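Pyruvate kinase 1 (Trypanosoma brucei brucei, PDB 4KCT) catalyses the transfer of a phosphoryl group from phosphoenolpyruvate to ADP, giving pyruvate and ATP, and has an intrinsic oxaloacetate decarboxylase activity. Local coordinates at residues L4-G9 and A357-V362; S31-E36 and H58-T63; E218-V223 and I253-G258; S331-K336 and N341-Y346; N369-P374 and I410-P415. All coordinates share one frame; numbering follows the deposited sequence. Where two conformers were deposited one is given.

Overall arrangement
Three of the five contacts belong to the eight-stranded parallel barrel. Contact 2 and contact 4 touch each other at the join between its first and last strands: Thr32 OG1 lies 2.8 Å from Thr334 O, and Ser31 N 3.0 Å from Ala335 O, both probable hydrogen bonds. Contact 3 lies elsewhere around the barrel, its centre about 29 Å from the centres of both. The side chain of Glu333 in contact 4 is about 10 Å from the bound pyruvate. Contacts 1 and 5, with centres about 20 Å apart, lie on the other side of the chain's centre from contact 2; in contact 5 the Lys412 side chain is about 12 Å from the bound fructose 2,6-bisphosphate.

Contact 1 (L4-G9 and A357-V362); sequences LEHNIG and ATHDTV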
# COMPACT_ATOMS: atom_id res chain seq x y z
N LEU A 4 -4.11 -11.11 6.61
CA LEU A 4 -5.03 -11.32 7.75
C LEU A 4 -6.46 -11.24 7.28
O LEU A 4 -7.29 -12.08 7.61
CB LEU A 4 -4.78 -10.29 8.85
CG LEU A 4 -5.64 -10.40 10.11
CD1 LEU A 4 -5.13 -11.57 10.94
CD2 LEU A 4 -5.52 -9.10 10.91
N GLU A 5 -6.77 -10.19 6.52
CA GLU A 5 -8.12 -10.03 6.00
C GLU A 5 -8.52 -11.15 5.05
O GLU A 5 -9.68 -11.64 5.06
CB GLU A 5 -8.28 -8.67 5.31
CG GLU A 5 -9.70 -8.42 4.84
CD GLU A 5 -9.98 -6.97 4.56
OE1 GLU A 5 -11.17 -6.59 4.57
OE2 GLU A 5 -9.02 -6.20 4.39
N HIS A 6 -7.56 -11.59 4.23
CA HIS A 6 -7.80 -12.73 3.36
C HIS A 6 -8.14 -13.98 4.16
O HIS A 6 -9.11 -14.70 3.83
CB HIS A 6 -6.61 -12.97 2.44
CG HIS A 6 -6.81 -14.10 1.49
ND1 HIS A 6 -7.68 -14.03 0.45
CD2 HIS A 6 -6.29 -15.41 1.48
CE1 HIS A 6 -7.74 -15.24 -0.17
NE2 HIS A 6 -6.87 -16.06 0.45
N ASN A 7 -7.40 -14.23 5.24
CA ASN A 7 -7.58 -15.47 6.01
C ASN A 7 -8.95 -15.52 6.68
O ASN A 7 -9.59 -16.56 6.71
CB ASN A 7 -6.49 -15.62 7.09
CG ASN A 7 -5.15 -16.01 6.51
OD1 ASN A 7 -5.04 -16.33 5.33
ND2 ASN A 7 -4.09 -15.92 7.34
N ILE A 8 -9.40 -14.38 7.20
CA ILE A 8 -10.64 -14.40 7.97
C ILE A 8 -11.84 -14.62 7.06
O ILE A 8 -12.91 -15.05 7.51
CB ILE A 8 -10.84 -13.14 8.84
CG1 ILE A 8 -11.00 -11.88 7.99
CG2 ILE A 8 -9.69 -12.97 9.86
CD1 ILE A 8 -11.63 -10.72 8.77
N GLY A 9 -11.63 -14.44 5.75
CA GLY A 9 -12.70 -14.70 4.78
C GLY A 9 -12.65 -16.09 4.12
O GLY A 9 -13.50 -16.41 3.31
N ALA A 357 -6.73 -21.59 -1.46
CA ALA A 357 -6.62 -20.62 -0.37
C ALA A 357 -5.69 -19.43 -0.67
O ALA A 357 -5.55 -18.53 0.16
CB ALA A 357 -6.19 -21.32 0.92
N THR A 358 -5.04 -19.45 -1.83
CA THR A 358 -4.05 -18.44 -2.17
C THR A 358 -4.77 -17.18 -2.69
O THR A 358 -5.71 -17.28 -3.46
CB THR A 358 -3.09 -18.97 -3.25
OG1 THR A 358 -2.42 -20.14 -2.73
CG2 THR A 358 -2.05 -17.89 -3.65
N HIS A 359 -4.36 -16.01 -2.22
CA HIS A 359 -4.96 -14.80 -2.75
C HIS A 359 -4.63 -14.63 -4.23
O HIS A 359 -3.49 -14.60 -4.61
CB HIS A 359 -4.58 -13.58 -1.93
CG HIS A 359 -5.27 -12.32 -2.39
ND1 HIS A 359 -5.95 -11.51 -1.55
CD2 HIS A 359 -5.36 -11.73 -3.66
CE1 HIS A 359 -6.49 -10.48 -2.25
NE2 HIS A 359 -6.15 -10.62 -3.54
N ASP A 360 -5.66 -14.52 -5.08
CA ASP A 360 -5.49 -14.46 -6.55
C ASP A 360 -4.22 -13.69 -6.99
O ASP A 360 -3.43 -14.20 -7.76
CB ASP A 360 -6.71 -13.79 -7.20
CG ASP A 360 -7.76 -14.80 -7.63
OD1 ASP A 360 -8.88 -14.37 -7.98
OD2 ASP A 360 -7.48 -16.01 -7.59
N THR A 361 -4.14 -12.42 -6.60
CA THR A 361 -3.36 -11.43 -7.34
C THR A 361 -2.19 -10.93 -6.52
O THR A 361 -1.32 -10.24 -7.04
CB THR A 361 -4.23 -10.23 -7.72
OG1 THR A 361 -4.83 -9.73 -6.54
CG2 THR A 361 -5.36 -10.67 -8.69
N VAL A 362 -2.08 -11.37 -5.27
CA VAL A 362 -0.98 -10.92 -4.41
C VAL A 362 0.40 -11.31 -4.90
O VAL A 362 1.28 -10.45 -4.95
CB VAL A 362 -1.16 -11.33 -2.93
CG1 VAL A 362 0.14 -11.10 -2.16
CG2 VAL A 362 -2.29 -10.51 -2.31
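The carbonyl oxygen of Ala357 receives a hydrogen bond from the ring of His6, with NE2 of His6 2.8 Å from O of Ala357. The N-H points at the oxygen with an angle of 150°, and the oxygen lies close to the plane of the imidazole. Seen from the carbonyl the approach is less regular, since the donor stands well above the peptide plane. The bond implies that NE2 of His6 carries a proton.

One face of the same ring is covered by His359. CB of His359 sits almost centrally over the imidazole, 3.9 Å from the centroid of the His6 ring, in a CH-pi contact. The His359 ring continues past this point at a slant, the two planes 48° apart, and ND1 of His6 comes to 3.7 Å from ND1 of His359. Both side chains leave their backbones with CG anti to N (chi1 -178° for His6), which brings the rings together between the two segments.

Asn7, on the same short helix, is hydrogen-bonded to Ser284 of a second subunit, and Ala357 packs on Met280 of that subunit. The contact thus fastens the N-terminal helix 3-8 to the connection between helices 340-356 and 362-369, beside a subunit interface of the pyruvate kinase tetramer.

Contact 2 (S31-E36 and H58-T63); sequences STQSVE and HEYHQT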
# COMPACT_ATOMS: atom_id res chain seq x y z
N SER A 31 9.03 -50.04 -4.46
CA SER A 31 7.57 -49.92 -4.36
C SER A 31 6.93 -49.54 -5.68
O SER A 31 5.70 -49.67 -5.83
CB SER A 31 7.17 -48.90 -3.30
OG SER A 31 7.40 -49.39 -2.01
N THR A 32 7.69 -48.85 -6.54
CA THR A 32 7.08 -48.11 -7.64
C THR A 32 7.66 -48.38 -9.05
O THR A 32 7.28 -47.70 -10.01
CB THR A 32 7.05 -46.59 -7.37
OG1 THR A 32 8.31 -46.19 -6.78
CG2 THR A 32 5.91 -46.26 -6.37
N GLN A 33 8.62 -49.29 -9.17
CA GLN A 33 9.37 -49.38 -10.43
C GLN A 33 8.62 -50.06 -11.59
O GLN A 33 8.98 -49.88 -12.76
CB GLN A 33 10.75 -50.02 -10.23
CG GLN A 33 11.69 -49.76 -11.40
CD GLN A 33 13.00 -50.50 -11.28
OE1 GLN A 33 13.02 -51.69 -10.96
NE2 GLN A 33 14.10 -49.79 -11.42
N SER A 34 7.66 -50.92 -11.28
CA SER A 34 7.00 -51.69 -12.32
C SER A 34 6.17 -50.76 -13.22
O SER A 34 5.73 -49.68 -12.79
CB SER A 34 6.12 -52.79 -11.72
OG SER A 34 4.96 -52.23 -11.12
N VAL A 35 5.95 -51.17 -14.46
CA VAL A 35 5.15 -50.35 -15.36
C VAL A 35 3.75 -50.11 -14.77
O VAL A 35 3.21 -49.01 -14.87
CB VAL A 35 5.05 -51.00 -16.75
CG1 VAL A 35 4.05 -50.26 -17.62
CG2 VAL A 35 6.43 -51.03 -17.41
N GLU A 36 3.17 -51.14 -14.18
CA GLU A 36 1.85 -50.97 -13.61
C GLU A 36 1.88 -50.00 -12.42
O GLU A 36 0.99 -49.15 -12.30
CB GLU A 36 1.22 -52.30 -13.25
CG GLU A 36 -0.25 -52.41 -13.64
CD GLU A 36 -0.48 -52.27 -15.14
OE1 GLU A 36 -1.43 -51.56 -15.54
OE2 GLU A 36 0.26 -52.89 -15.93
N HIS A 58 23.46 -48.70 -12.75
CA HIS A 58 22.92 -48.21 -14.02
C HIS A 58 21.86 -49.11 -14.58
O HIS A 58 20.87 -48.65 -15.12
CB HIS A 58 24.02 -48.01 -15.05
CG HIS A 58 24.88 -46.81 -14.79
ND1 HIS A 58 25.81 -46.38 -15.66
CD2 HIS A 58 24.94 -45.95 -13.69
CE1 HIS A 58 26.44 -45.30 -15.15
NE2 HIS A 58 25.91 -45.05 -13.94
N GLU A 59 22.04 -50.42 -14.43
CA GLU A 59 21.03 -51.37 -14.88
C GLU A 59 19.68 -51.16 -14.17
O GLU A 59 18.61 -51.21 -14.80
CB GLU A 59 21.53 -52.81 -14.66
CG GLU A 59 20.45 -53.86 -14.73
CD GLU A 59 20.99 -55.27 -14.48
OE1 GLU A 59 20.80 -56.14 -15.35
OE2 GLU A 59 21.61 -55.51 -13.41
N TYR A 60 19.73 -50.95 -12.86
CA TYR A 60 18.51 -50.66 -12.10
C TYR A 60 17.79 -49.41 -12.65
O TYR A 60 16.57 -49.42 -12.92
CB TYR A 60 18.84 -50.50 -10.61
CG TYR A 60 17.61 -50.29 -9.73
CD1 TYR A 60 16.82 -51.37 -9.33
CD2 TYR A 60 17.16 -48.99 -9.40
CE1 TYR A 60 15.69 -51.20 -8.56
CE2 TYR A 60 16.00 -48.80 -8.66
CZ TYR A 60 15.26 -49.91 -8.24
OH TYR A 60 14.09 -49.73 -7.56
N HIS A 61 18.55 -48.34 -12.85
CA HIS A 61 17.96 -47.09 -13.29
C HIS A 61 17.55 -47.13 -14.72
O HIS A 61 16.59 -46.47 -15.10
CB HIS A 61 18.91 -45.93 -13.04
CG HIS A 61 19.17 -45.69 -11.58
ND1 HIS A 61 18.17 -45.43 -10.70
CD2 HIS A 61 20.32 -45.84 -10.82
CE1 HIS A 61 18.68 -45.33 -9.47
NE2 HIS A 61 20.00 -45.55 -9.54
N GLN A 62 18.21 -47.96 -15.53
CA GLN A 62 17.75 -48.17 -16.89
C GLN A 62 16.33 -48.74 -16.91
O GLN A 62 15.51 -48.37 -17.75
CB GLN A 62 18.69 -49.11 -17.67
CG GLN A 62 18.27 -49.28 -19.14
CD GLN A 62 18.53 -48.03 -19.96
OE1 GLN A 62 19.67 -47.58 -20.07
NE2 GLN A 62 17.46 -47.40 -20.46
N THR A 63 16.07 -49.71 -16.03
CA THR A 63 14.73 -50.28 -15.88
C THR A 63 13.69 -49.18 -15.57
O THR A 63 12.59 -49.15 -16.14
CB THR A 63 14.71 -51.39 -14.81
OG1 THR A 63 15.60 -52.44 -15.21
CG2 THR A 63 13.31 -51.98 -14.63
O HOH W 1 12.59 -51.99 -8.00
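Gln33 lays its amide over one face of the Tyr60 ring. The nitrogen is nearly centred, 3.3 Å above the ring plane, and NE2 of Gln33 comes to 3.4 Å from CZ of Tyr60. Amide and ring are not parallel but inclined by 35°, and the oxygen end reaches toward the rim, with OE1 of Gln33 3.6 Å from CE1 of Tyr60. With CG anti to the backbone N (chi1 -163°) and the chain extended beyond it (chi2 -174°), the amide is carried across to the helix.

The threonine one turn on supplies a second wall: CG2 of Thr63 is 3.7 Å from CD of Gln33, and the two side chains cross at about a right angle. The amide is therefore bordered by an aromatic face and a methyl group, while its polar atoms find other partners. NE2 of Gln33 donates to the hydroxyl of Thr64. A water molecule donates to OE1 of Gln33 at 3.0 Å and is hydrogen-bonded to OH of Tyr60 at 2.7 Å, so the far end of the phenol is tied to the same amide.

Further along, Ser34 N-caps helix 35-44, and Val35 packs against Asn67, Ala71 and Glu74. The turn between barrel strand 23-27 and helix 35-44 is in this way held against helix 58-75, Gln33 near its start and Val35 farther along, at the protein surface.

Contact 3 (E218-V223 and I253-G258); sequences EQVREV and IEASNG
Val220 and Ala255 face each other across the contact, their beta carbons pointing at one another, with CB of Val220 3.8 Å from CB of Ala255. Both methyls of the valine approach the hydroxyl of Ser256, CG2 of Val220 at 3.6 Å and CG1 of Val220 at 3.8 Å from OG of Ser256. CG1, anti to the backbone N (chi1 -177°), additionally lies against the end of the second helix, 3.4 Å from O of Ala255. The serine hydroxyl is engaged elsewhere, with the carbonyl of Ile252 and with Ser238, so the valine touches a polar atom that already has partners.

The two helices belong to successive segments of the TIM barrel: helix 217-227 precedes strand 235-240, and helix 249-255 precedes strand 258-262. Val220 also packs on Ile236 and Ser238 of strand 235-240, and so fills the angle between the helices and the barrel wall.

At the outer margin the guanidinium of Arg221 passes obliquely by the methyl of Ala255. Its course is probably steadied by Glu218, one turn back, in a side-on salt bridge: NE and NH1 of Arg221 each stand 3.0 Å from OE2 of Glu218. This single oxygen lies close to the guanidinium plane, while both nitrogens come to it from the same face of the carboxylate. Arg224 donates to the carbonyl of Ala255 and to OD1 of Asn257.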
# COMPACT_ATOMS: atom_id res chain seq x y z
N GLU A 218 30.20 -21.56 -9.65
CA GLU A 218 31.24 -22.26 -10.44
C GLU A 218 30.98 -23.77 -10.48
O GLU A 218 31.13 -24.42 -11.53
CB GLU A 218 32.64 -21.95 -9.89
CG GLU A 218 33.77 -22.49 -10.77
CD GLU A 218 33.65 -22.07 -12.24
OE1 GLU A 218 33.95 -22.91 -13.12
OE2 GLU A 218 33.25 -20.91 -12.52
N GLN A 219 30.50 -24.32 -9.38
CA GLN A 219 30.10 -25.72 -9.37
C GLN A 219 28.97 -26.04 -10.36
O GLN A 219 28.97 -27.11 -10.98
CB GLN A 219 29.70 -26.15 -7.98
CG GLN A 219 30.85 -26.11 -7.00
CD GLN A 219 30.64 -27.07 -5.88
OE1 GLN A 219 29.54 -27.20 -5.36
NE2 GLN A 219 31.69 -27.82 -5.54
N VAL A 220 27.97 -25.16 -10.44
CA VAL A 220 26.92 -25.35 -11.46
C VAL A 220 27.53 -25.42 -12.87
O VAL A 220 27.18 -26.31 -13.66
CB VAL A 220 25.86 -24.23 -11.42
CG1 VAL A 220 24.77 -24.52 -12.44
CG2 VAL A 220 25.26 -24.10 -10.02
N ARG A 221 28.41 -24.47 -13.18
CA ARG A 221 29.14 -24.44 -14.44
C ARG A 221 29.96 -25.70 -14.72
O ARG A 221 29.98 -26.20 -15.85
CB ARG A 221 30.01 -23.17 -14.56
CG ARG A 221 29.19 -21.90 -14.76
CD ARG A 221 30.05 -20.70 -15.13
NE ARG A 221 30.78 -20.18 -13.97
CZ ARG A 221 30.27 -19.34 -13.07
NH1 ARG A 221 31.02 -18.92 -12.06
NH2 ARG A 221 29.01 -18.89 -13.19
N GLU A 222 30.53 -26.28 -13.66
CA GLU A 222 31.24 -27.55 -13.79
C GLU A 222 30.33 -28.72 -14.10
O GLU A 222 30.68 -29.57 -14.92
CB GLU A 222 32.10 -27.85 -12.56
CG GLU A 222 33.36 -27.01 -12.54
CD GLU A 222 33.96 -26.85 -11.15
OE1 GLU A 222 33.52 -27.54 -10.21
OE2 GLU A 222 34.90 -26.03 -11.02
N VAL A 223 29.14 -28.74 -13.49
CA VAL A 223 28.14 -29.73 -13.88
C VAL A 223 27.72 -29.54 -15.34
O VAL A 223 27.61 -30.53 -16.11
CB VAL A 223 26.89 -29.69 -12.97
CG1 VAL A 223 25.78 -30.61 -13.52
CG2 VAL A 223 27.29 -30.12 -11.55
N ILE A 253 21.33 -19.37 -8.37
CA ILE A 253 20.07 -19.30 -9.10
C ILE A 253 20.36 -18.79 -10.50
O ILE A 253 19.91 -19.37 -11.48
CB ILE A 253 19.10 -18.31 -8.43
CG1 ILE A 253 18.45 -18.96 -7.19
CG2 ILE A 253 18.04 -17.86 -9.42
CD1 ILE A 253 17.65 -17.98 -6.33
N GLU A 254 21.23 -17.78 -10.58
CA GLU A 254 21.62 -17.23 -11.87
C GLU A 254 22.20 -18.30 -12.82
O GLU A 254 21.87 -18.32 -14.01
CB GLU A 254 22.64 -16.10 -11.68
CG GLU A 254 23.36 -15.71 -12.95
CD GLU A 254 22.64 -14.60 -13.68
OE1 GLU A 254 22.37 -13.55 -13.06
OE2 GLU A 254 22.31 -14.80 -14.87
N ALA A 255 23.08 -19.16 -12.31
CA ALA A 255 23.73 -20.18 -13.15
C ALA A 255 22.84 -21.38 -13.48
O ALA A 255 23.16 -22.17 -14.38
CB ALA A 255 25.04 -20.65 -12.49
N SER A 256 21.77 -21.57 -12.69
CA SER A 256 21.00 -22.82 -12.71
C SER A 256 19.75 -22.64 -13.55
O SER A 256 19.34 -21.52 -13.81
CB SER A 256 20.60 -23.23 -11.27
OG SER A 256 21.75 -23.37 -10.46
N ASN A 257 19.09 -23.75 -13.89
CA ASN A 257 17.77 -23.67 -14.49
C ASN A 257 16.67 -23.67 -13.41
O ASN A 257 15.53 -23.33 -13.68
CB ASN A 257 17.55 -24.85 -15.45
CG ASN A 257 18.55 -24.85 -16.61
OD1 ASN A 257 19.58 -25.51 -16.53
ND2 ASN A 257 18.38 -23.93 -17.53
N GLY A 258 17.03 -24.08 -12.21
CA GLY A 258 16.04 -24.24 -11.12
C GLY A 258 16.74 -24.67 -9.85
O GLY A 258 17.97 -24.85 -9.84

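Contact 4 (S331-K336 and N341-Y346); sequences SGETAK and NEVVQY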
# COMPACT_ATOMS: atom_id res chain seq x y z
N SER A 331 10.12 -38.82 -1.49
CA SER A 331 11.33 -39.65 -1.56
C SER A 331 11.00 -41.07 -1.16
O SER A 331 10.34 -41.79 -1.93
CB SER A 331 12.44 -39.04 -0.70
OG SER A 331 12.79 -37.78 -1.27
N GLY A 332 11.32 -41.44 0.08
CA GLY A 332 11.02 -42.81 0.56
C GLY A 332 9.52 -43.13 0.54
O GLY A 332 9.12 -44.29 0.33
N GLU A 333 8.68 -42.10 0.70
CA GLU A 333 7.20 -42.30 0.62
C GLU A 333 6.77 -43.08 -0.65
O GLU A 333 5.79 -43.84 -0.62
CB GLU A 333 6.46 -40.95 0.67
CG GLU A 333 6.76 -40.09 1.91
CD GLU A 333 7.78 -38.98 1.63
OE1 GLU A 333 8.83 -39.25 1.01
OE2 GLU A 333 7.59 -37.84 2.11
N THR A 334 7.37 -42.74 -1.79
CA THR A 334 7.05 -43.47 -3.03
C THR A 334 8.09 -44.53 -3.41
O THR A 334 7.77 -45.46 -4.13
CB THR A 334 6.84 -42.51 -4.23
OG1 THR A 334 7.99 -41.66 -4.37
CG2 THR A 334 5.57 -41.65 -4.01
N ALA A 335 9.35 -44.32 -3.04
CA ALA A 335 10.39 -45.25 -3.43
C ALA A 335 10.20 -46.58 -2.69
O ALA A 335 10.29 -47.64 -3.28
CB ALA A 335 11.78 -44.67 -3.12
N LYS A 336 9.96 -46.51 -1.38
CA LYS A 336 9.90 -47.75 -0.59
C LYS A 336 8.71 -47.87 0.34
O LYS A 336 8.59 -48.84 1.04
CB LYS A 336 11.19 -47.98 0.15
CG LYS A 336 11.54 -46.92 1.16
CD LYS A 336 13.00 -47.06 1.60
CE LYS A 336 13.20 -46.55 3.02
NZ LYS A 336 12.33 -45.37 3.33
N ASN A 341 0.55 -44.84 -4.02
CA ASN A 341 -0.55 -44.12 -4.70
C ASN A 341 -1.30 -43.18 -3.76
O ASN A 341 -1.60 -42.05 -4.13
CB ASN A 341 -1.53 -45.09 -5.37
CG ASN A 341 -0.86 -45.94 -6.42
OD1 ASN A 341 0.02 -45.47 -7.13
ND2 ASN A 341 -1.15 -47.25 -6.41
N GLU A 342 -1.57 -43.63 -2.54
CA GLU A 342 -2.37 -42.84 -1.60
C GLU A 342 -1.57 -41.57 -1.19
O GLU A 342 -2.17 -40.54 -0.92
CB GLU A 342 -2.73 -43.64 -0.35
CG GLU A 342 -3.75 -44.76 -0.59
CD GLU A 342 -3.11 -46.04 -1.12
OE1 GLU A 342 -1.88 -46.10 -1.29
OE2 GLU A 342 -3.86 -46.98 -1.46
N VAL A 343 -0.26 -41.71 -1.00
CA VAL A 343 0.56 -40.56 -0.60
C VAL A 343 0.57 -39.48 -1.70
O VAL A 343 0.34 -38.30 -1.42
CB VAL A 343 1.99 -40.94 -0.12
CG1 VAL A 343 2.84 -41.47 -1.25
CG2 VAL A 343 2.69 -39.73 0.50
N VAL A 344 0.65 -39.91 -2.96
CA VAL A 344 0.60 -38.96 -4.07
C VAL A 344 -0.78 -38.31 -4.18
O VAL A 344 -0.89 -37.10 -4.38
CB VAL A 344 1.00 -39.61 -5.40
CG1 VAL A 344 0.67 -38.67 -6.57
CG2 VAL A 344 2.50 -39.99 -5.38
N GLN A 345 -1.83 -39.10 -3.99
CA GLN A 345 -3.18 -38.57 -4.00
C GLN A 345 -3.43 -37.55 -2.88
O GLN A 345 -4.03 -36.51 -3.12
CB GLN A 345 -4.22 -39.72 -3.93
CG GLN A 345 -4.27 -40.54 -5.23
CD GLN A 345 -4.93 -41.91 -5.03
OE1 GLN A 345 -5.61 -42.12 -4.04
NE2 GLN A 345 -4.64 -42.86 -5.91
N TYR A 346 -2.94 -37.83 -1.66
CA TYR A 346 -3.02 -36.83 -0.57
C TYR A 346 -2.26 -35.58 -0.95
O TYR A 346 -2.74 -34.47 -0.71
CB TYR A 346 -2.45 -37.37 0.75
CG TYR A 346 -3.49 -37.87 1.71
CD1 TYR A 346 -4.30 -36.99 2.39
CD2 TYR A 346 -3.68 -39.24 1.90
CE1 TYR A 346 -5.27 -37.45 3.26
CE2 TYR A 346 -4.66 -39.71 2.75
CZ TYR A 346 -5.42 -38.81 3.47
OH TYR A 346 -6.40 -39.28 4.30
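The short helix 332-335 lies against the beginning of helix 340-356, the nearest backbone approach being 7.0 Å between CA of Glu333 and CA of Val343. Between them the contact is made mainly of methyl and methylene groups. CG2 of Thr334 rests against both valines, 3.7 Å from CG2 of Val344 and 3.9 Å from CG1 of Val343, and its side chain crosses both at about a right angle. Val343 turns CG1 between its own backbone N and carbonyl carbon (chi1 68°); from there the methyl also reaches O of Glu333 at 3.8 Å. Its other branch, CG2 of Val343, rests 4.0 Å from CB of Glu333.

Polar groups on these buried residues are turned elsewhere. The hydroxyl of Thr334 is hydrogen-bonded to the carbonyl of Thr27. Glu333 starts toward Val343, but a bend at chi2 (100°) takes its carboxylate back to the N-terminal end of its own helix, where OE1 of Glu333 accepts from N of Ser331 at 2.8 Å with an N-H angle of 153°. The other oxygen, OE2, takes the backbone N-H of Leu300. Two anchored oxygens probably hold this carboxylate steady.

Val343 and Val344 also pack on Leu330, and Val344 on Cys26. The contact thus lies where the barrel closes: the last strand, 327-330, leads through the short helix 332-335 into helix 340-356, beside the first strand of the TIM barrel.

Contact 5 (N369-P374 and I410-P415); sequences NLQKIP and ISKYRP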
# COMPACT_ATOMS: atom_id res chain seq x y z
N ASN A 369 6.23 -6.06 -9.00
CA ASN A 369 6.79 -4.86 -8.35
C ASN A 369 8.29 -4.95 -8.04
O ASN A 369 8.94 -3.94 -7.80
CB ASN A 369 6.01 -4.54 -7.05
CG ASN A 369 4.59 -4.04 -7.32
OD1 ASN A 369 4.26 -3.67 -8.44
ND2 ASN A 369 3.74 -4.10 -6.30
N LEU A 370 8.85 -6.15 -8.07
CA LEU A 370 10.28 -6.29 -7.81
C LEU A 370 11.12 -6.39 -9.09
O LEU A 370 12.33 -6.57 -9.01
CB LEU A 370 10.55 -7.48 -6.89
CG LEU A 370 10.04 -7.22 -5.45
CD1 LEU A 370 10.02 -8.52 -4.63
CD2 LEU A 370 10.95 -6.18 -4.76
N GLN A 371 10.50 -6.34 -10.25
CA GLN A 371 11.25 -6.46 -11.50
C GLN A 371 11.90 -5.12 -11.87
O GLN A 371 11.32 -4.06 -11.67
CB GLN A 371 10.35 -6.95 -12.65
CG GLN A 371 9.55 -8.22 -12.34
CD GLN A 371 10.46 -9.39 -11.99
OE1 GLN A 371 11.44 -9.66 -12.69
NE2 GLN A 371 10.21 -9.99 -10.84
N LYS A 372 13.08 -5.19 -12.45
CA LYS A 372 13.77 -4.00 -12.90
C LYS A 372 13.10 -3.43 -14.16
O LYS A 372 12.67 -4.17 -15.05
CB LYS A 372 15.23 -4.33 -13.17
CG LYS A 372 16.06 -3.16 -13.67
CD LYS A 372 17.45 -3.62 -14.07
CE LYS A 372 18.54 -2.78 -13.42
NZ LYS A 372 18.69 -1.47 -14.10
N ILE A 373 12.92 -2.11 -14.20
CA ILE A 373 12.28 -1.47 -15.36
C ILE A 373 13.38 -0.69 -16.08
O ILE A 373 14.17 -0.04 -15.42
CB ILE A 373 11.18 -0.47 -14.89
CG1 ILE A 373 10.08 -1.19 -14.12
CG2 ILE A 373 10.61 0.30 -16.07
CD1 ILE A 373 9.63 -2.49 -14.75
N PRO A 374 13.47 -0.79 -17.42
CA PRO A 374 12.52 -1.42 -18.37
C PRO A 374 12.68 -2.96 -18.41
O PRO A 374 13.80 -3.46 -18.28
CB PRO A 374 12.94 -0.82 -19.72
CG PRO A 374 14.43 -0.61 -19.58
CD PRO A 374 14.61 -0.15 -18.14
N ILE A 410 5.46 -16.81 -18.37
CA ILE A 410 4.07 -16.66 -17.95
C ILE A 410 3.79 -17.24 -16.56
O ILE A 410 3.20 -16.57 -15.71
CB ILE A 410 3.11 -17.30 -18.95
CG1 ILE A 410 3.19 -16.54 -20.29
CG2 ILE A 410 1.67 -17.29 -18.40
CD1 ILE A 410 2.35 -17.19 -21.38
N SER A 411 4.31 -18.44 -16.31
CA SER A 411 4.17 -19.05 -14.97
C SER A 411 4.82 -18.19 -13.87
O SER A 411 4.34 -18.15 -12.73
CB SER A 411 4.77 -20.47 -14.96
OG SER A 411 4.56 -21.09 -13.68
N LYS A 412 5.87 -17.47 -14.23
CA LYS A 412 6.55 -16.61 -13.26
C LYS A 412 5.53 -15.64 -12.61
O LYS A 412 5.66 -15.28 -11.43
CB LYS A 412 7.66 -15.82 -13.97
CG LYS A 412 8.20 -14.65 -13.17
CD LYS A 412 9.36 -13.98 -13.94
CE LYS A 412 9.99 -12.88 -13.08
NZ LYS A 412 11.15 -12.25 -13.77
N TYR A 413 4.54 -15.20 -13.39
CA TYR A 413 3.58 -14.20 -12.90
C TYR A 413 2.34 -14.82 -12.26
O TYR A 413 1.46 -14.11 -11.77
CB TYR A 413 3.21 -13.18 -14.00
CG TYR A 413 4.36 -12.24 -14.27
CD1 TYR A 413 4.64 -11.19 -13.36
CD2 TYR A 413 5.36 -12.58 -15.18
CE1 TYR A 413 5.76 -10.37 -13.53
CE2 TYR A 413 6.52 -11.82 -15.30
CZ TYR A 413 6.72 -10.73 -14.45
OH TYR A 413 7.89 -10.00 -14.54
N ARG A 414 2.37 -16.15 -12.10
CA ARG A 414 1.44 -16.82 -11.19
C ARG A 414 -0.05 -16.54 -11.54
O ARG A 414 -0.80 -16.05 -10.70
CB ARG A 414 1.73 -16.40 -9.74
CG ARG A 414 3.10 -16.89 -9.18
CD ARG A 414 3.46 -18.25 -9.71
NE ARG A 414 4.39 -19.01 -8.83
CZ ARG A 414 5.30 -19.89 -9.28
NH1 ARG A 414 5.96 -20.67 -8.42
NH2 ARG A 414 5.43 -20.10 -10.60
N PRO A 415 -0.46 -16.81 -12.79
CA PRO A 415 -1.90 -16.76 -13.06
C PRO A 415 -2.66 -17.77 -12.18
O PRO A 415 -2.06 -18.71 -11.64
CB PRO A 415 -1.99 -17.16 -14.54
CG PRO A 415 -0.77 -17.98 -14.80
CD PRO A 415 0.31 -17.34 -13.93
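Gln371 is the residue of 369-374 that meets the other segment, just beyond the end of helix 362-369. Its side chain starts beside the backbone N and folds at the next bond (chi2 -59°), so that the amide turns toward the end of helix 405-412. The methylene comes first: CG of Gln371 stands 3.3 Å from OH of Tyr413, near the plane of the phenol and at its edge, with amide and ring planes 78° apart. Beyond it, OE1 of Gln371 accepts a hydrogen bond of 2.8 Å from NZ of Lys412. The ammonium stands well above the carbonyl plane, 56° out of it, and is brought there by a fully extended lysine chain coming from the opposite direction. NE2 of Gln371 donates to the carbonyls of Ile367 and Val288.

Lys412 and Tyr413 share a further partner, Glu379 of helix 377-392, whose OE2 forms a salt bridge with the lysine and a hydrogen bond with the tyrosine hydroxyl. The neutral amide oxygen and the carboxylate probably stabilise the charge on this buried lysine together. The lysine belongs to the alpha/beta domain that binds fructose 2,6-bisphosphate, and the glutamine to the connection leading into helix 377-392.

Farther along, Ile373 packs on Glu391 of a third subunit, and Pro374, which follows a cis peptide bond, packs on Gln393 of that same subunit.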